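Local coordinates for protein dihydroneopterin aldolase (Burkholderia thailandensis, PDB 3V9O) that belongs to the dihydroneopterin aldolase family, small T-fold proteins that pair a four-stranded antiparallel sheet with two helices, and binds guanine in this crystal, at residues 13-23 with 56-64. Residues are numbered along the deposited sequence; the frame is centred on the assembly and turned at random.
Sequences ALLHPRLADCR and FVPLALTTP
Arg-23 and Val-57 form an antiparallel hydrogen-bonded pair, with Arg-23 N 2.9 Å from Val-57 O and Val-57 N donating a hydrogen bond to Arg-23 O. This pair joins the start of strand 22-34 to the end of strand 47-58, neighbours in the antiparallel sheet of the tunnelling fold (T-fold) that dihydroneopterin aldolases share. Cys-22 and Pro-58 follow as a non-hydrogen-bonded pair. Beyond them Asp-21 O accepts a hydrogen bond from Leu-59 N, and a water links the same oxygen to Ala-60 N.

The Phe-56 ring packs against the loop before strand 22-34. Leu-19 CD1 sits over the centre of one ring face, a CH-pi contact 4.0 Å from the centroid. Leu-14 CD2 meets the ring edge in its plane, 3.6 Å from Phe-56 CD2. Phe-135 of strand 127-137 adds a nearly parallel ring.

Arg-23 runs out on the sheet face that also carries Val-57. Its CG lies 3.5 Å from Val-57 CG2. The chain then bends at chi3 (72°), which brings the guanidinium side-on to Thr-62. Leu-59 CD2 covers one guanidinium face over its centre. At the far end, NH1 makes a salt bridge to Asp-99 of a second subunit, tying this strand end to the assembly. Thr-62 OG1 donates to Pro-58 O, which fixes the hydroxyl as an acceptor for Arg-23. Arg-23 NE reaches Thr-62 OG1 at 3.0 Å, close to the guanidinium plane, while NH2 bonds Thr-62 O at 2.9 Å from above the carbonyl plane.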
loop_
_atom_site.group_PDB
_atom_site.type_symbol
_atom_site.label_atom_id
_atom_site.label_comp_id
_atom_site.label_asym_id
_atom_site.label_seq_id
_atom_site.Cartn_x
_atom_site.Cartn_y
_atom_site.Cartn_z
ATOM N N ALA A 13 -8.501 3.658 1.978
ATOM C CA ALA A 13 -9.828 3.033 1.928
ATOM C C ALA A 13 -10.845 3.701 2.861
ATOM O O ALA A 13 -12.018 3.862 2.493
ATOM C CB ALA A 13 -9.736 1.524 2.217
ATOM N N LEU A 14 -10.405 4.087 4.060
ATOM C CA LEU A 14 -11.291 4.773 5.009
ATOM C C LEU A 14 -11.530 6.251 4.624
ATOM O O LEU A 14 -12.231 6.986 5.327
ATOM C CB LEU A 14 -10.803 4.616 6.466
ATOM C CG LEU A 14 -10.860 3.212 7.104
ATOM C CD1 LEU A 14 -10.142 3.190 8.441
ATOM C CD2 LEU A 14 -12.262 2.737 7.306
ATOM N N LEU A 15 -10.957 6.660 3.491
ATOM C CA LEU A 15 -11.217 7.972 2.894
ATOM C C LEU A 15 -12.407 7.917 1.925
ATOM O O LEU A 15 -13.047 8.937 1.663
ATOM C CB LEU A 15 -9.976 8.471 2.147
ATOM C CG LEU A 15 -8.660 8.636 2.915
ATOM C CD1 LEU A 15 -7.496 8.806 1.949
ATOM C CD2 LEU A 15 -8.732 9.818 3.862
ATOM N N HIS A 16 -12.682 6.729 1.380
ATOM C CA HIS A 16 -13.847 6.514 0.519
ATOM C C HIS A 16 -15.083 7.017 1.269
ATOM O O HIS A 16 -15.232 6.751 2.465
ATOM C CB HIS A 16 -13.975 5.021 0.171
ATOM C CG HIS A 16 -15.009 4.716 -0.872
ATOM N ND1 HIS A 16 -16.362 4.794 -0.624
ATOM C CD2 HIS A 16 -14.885 4.310 -2.157
ATOM C CE1 HIS A 16 -17.029 4.463 -1.716
ATOM N NE2 HIS A 16 -16.156 4.163 -2.660
ATOM N N PRO A 17 -15.955 7.779 0.581
ATOM C CA PRO A 17 -17.102 8.446 1.223
ATOM C C PRO A 17 -18.098 7.499 1.907
ATOM O O PRO A 17 -18.715 7.878 2.901
ATOM C CB PRO A 17 -17.779 9.181 0.057
ATOM C CG PRO A 17 -17.300 8.484 -1.170
ATOM C CD PRO A 17 -15.897 8.060 -0.863
ATOM N N ARG A 18 -18.245 6.286 1.385
ATOM C CA ARG A 18 -19.180 5.311 1.943
ATOM C C ARG A 18 -18.577 4.596 3.154
ATOM O O ARG A 18 -19.250 3.851 3.863
ATOM C CB ARG A 18 -19.561 4.297 0.864
ATOM C CG ARG A 18 -20.642 3.312 1.262
ATOM C CD ARG A 18 -21.916 4.005 1.706
ATOM N NE ARG A 18 -23.009 3.048 1.874
ATOM C CZ ARG A 18 -24.004 3.203 2.739
ATOM N NH1 ARG A 18 -24.042 4.279 3.517
ATOM N NH2 ARG A 18 -24.966 2.288 2.825
ATOM N N LEU A 19 -17.297 4.844 3.386
ATOM C CA LEU A 19 -16.531 4.139 4.408
ATOM C C LEU A 19 -15.959 5.124 5.433
ATOM O O LEU A 19 -15.289 4.726 6.385
ATOM C CB LEU A 19 -15.377 3.358 3.750
ATOM C CG LEU A 19 -15.716 2.259 2.727
ATOM C CD1 LEU A 19 -14.460 1.555 2.268
ATOM C CD2 LEU A 19 -16.666 1.252 3.367
ATOM N N ALA A 20 -16.222 6.410 5.236
ATOM C CA ALA A 20 -15.670 7.427 6.133
ATOM C C ALA A 20 -16.196 7.332 7.579
ATOM O O ALA A 20 -15.580 7.855 8.506
ATOM C CB ALA A 20 -15.912 8.824 5.569
ATOM N N ASP A 21 -17.347 6.688 7.762
ATOM C CA ASP A 21 -17.919 6.573 9.080
ATOM C C ASP A 21 -17.664 5.165 9.635
ATOM O O ASP A 21 -18.339 4.762 10.581
ATOM C CB ASP A 21 -19.428 6.892 9.057
ATOM C CG ASP A 21 -20.205 6.005 8.079
ATOM O OD1 ASP A 21 -19.595 5.300 7.241
ATOM O OD2 ASP A 21 -21.469 6.073 8.123
ATOM N N CYS A 22 -16.696 4.453 9.059
ATOM C CA CYS A 22 -16.389 3.073 9.422
ATOM C C CYS A 22 -14.987 2.951 10.066
ATOM O O CYS A 22 -14.112 3.798 9.860
ATOM C CB CYS A 22 -16.368 2.151 8.195
ATOM S SG CYS A 22 -18.058 1.844 7.614
ATOM N N ARG A 23 -14.825 1.939 10.872
ATOM C CA ARG A 23 -13.477 1.417 11.175
ATOM C C ARG A 23 -13.206 0.202 10.319
ATOM O O ARG A 23 -14.129 -0.404 9.735
ATOM C CB ARG A 23 -13.330 1.071 12.665
ATOM C CG ARG A 23 -14.123 -0.139 13.104
ATOM C CD ARG A 23 -13.811 -0.496 14.599
ATOM N NE ARG A 23 -14.392 0.453 15.586
ATOM C CZ ARG A 23 -13.701 1.325 16.327
ATOM N NH1 ARG A 23 -12.423 1.500 16.215
ATOM N NH2 ARG A 23 -14.334 2.023 17.264
ATOM N N PHE A 56 -15.250 -3.598 6.908
ATOM C CA PHE A 56 -15.595 -2.187 7.251
ATOM C C PHE A 56 -16.877 -2.188 8.022
ATOM O O PHE A 56 -17.907 -2.641 7.479
ATOM C CB PHE A 56 -15.620 -1.298 6.011
ATOM C CG PHE A 56 -14.258 -1.297 5.323
ATOM C CD1 PHE A 56 -13.895 -2.286 4.394
ATOM C CD2 PHE A 56 -13.372 -0.283 5.675
ATOM C CE1 PHE A 56 -12.583 -2.285 3.828
ATOM C CE2 PHE A 56 -12.112 -0.259 5.092
ATOM C CZ PHE A 56 -11.745 -1.236 4.178
ATOM N N VAL A 57 -16.812 -1.744 9.273
ATOM C CA VAL A 57 -17.975 -1.734 10.162
ATOM C C VAL A 57 -18.216 -0.295 10.676
ATOM O O VAL A 57 -17.229 0.405 11.017
ATOM C CB VAL A 57 -17.776 -2.774 11.316
ATOM C CG1 VAL A 57 -17.558 -4.153 10.728
ATOM C CG2 VAL A 57 -16.561 -2.435 12.182
ATOM N N PRO A 58 -19.450 0.174 10.763
ATOM C CA PRO A 58 -19.683 1.561 11.171
ATOM C C PRO A 58 -19.164 1.848 12.582
ATOM O O PRO A 58 -19.362 1.030 13.486
ATOM C CB PRO A 58 -21.226 1.687 11.150
ATOM C CG PRO A 58 -21.606 0.685 10.062
ATOM C CD PRO A 58 -20.683 -0.476 10.253
ATOM N N LEU A 59 -18.500 3.001 12.769
ATOM C CA LEU A 59 -18.167 3.472 14.111
ATOM C C LEU A 59 -19.377 3.521 15.006
ATOM O O LEU A 59 -19.297 3.216 16.191
ATOM C CB LEU A 59 -17.504 4.859 14.029
ATOM C CG LEU A 59 -16.161 4.845 13.262
ATOM C CD1 LEU A 59 -15.623 6.253 12.994
ATOM C CD2 LEU A 59 -15.103 4.034 14.027
ATOM N N ALA A 60 -20.542 3.936 14.483
ATOM C CA ALA A 60 -21.694 4.109 15.326
ATOM C C ALA A 60 -22.144 2.785 15.930
ATOM O O ALA A 60 -22.843 2.775 16.964
ATOM C CB ALA A 60 -22.838 4.775 14.553
ATOM N N LEU A 61 -21.762 1.685 15.301
ATOM C CA LEU A 61 -22.136 0.364 15.789
ATOM C C LEU A 61 -21.014 -0.310 16.565
ATOM O O LEU A 61 -21.216 -1.420 17.064
ATOM C CB LEU A 61 -22.558 -0.557 14.624
ATOM C CG LEU A 61 -23.765 -0.017 13.852
ATOM C CD1 LEU A 61 -24.078 -0.958 12.659
ATOM C CD2 LEU A 61 -25.007 0.123 14.725
ATOM N N THR A 62 -19.821 0.295 16.639
ATOM C CA THR A 62 -18.637 -0.451 17.138
ATOM C C THR A 62 -17.725 0.423 17.949
ATOM O O THR A 62 -16.508 0.227 17.955
ATOM C CB THR A 62 -17.803 -1.091 16.005
ATOM O OG1 THR A 62 -17.276 -0.063 15.153
ATOM C CG2 THR A 62 -18.655 -2.073 15.200
ATOM N N THR A 63 -18.278 1.405 18.656
ATOM C CA THR A 63 -17.468 2.311 19.473
ATOM C C THR A 63 -17.722 1.954 20.900
ATOM O O THR A 63 -18.784 2.270 21.424
ATOM C CB THR A 63 -17.757 3.827 19.159
ATOM O OG1 THR A 63 -17.345 4.089 17.792
ATOM C CG2 THR A 63 -16.916 4.729 20.103
ATOM N N PRO A 64 -16.781 1.236 21.540
ATOM C CA PRO A 64 -16.993 0.831 22.921
ATOM C C PRO A 64 -16.799 1.985 23.860
ATOM O O PRO A 64 -15.817 2.760 23.770
ATOM C CB PRO A 64 -15.914 -0.238 23.157
ATOM C CG PRO A 64 -14.773 0.228 22.228
ATOM C CD PRO A 64 -15.489 0.770 20.997
HETATM O O HOH W 1 -20.700 5.326 11.838
#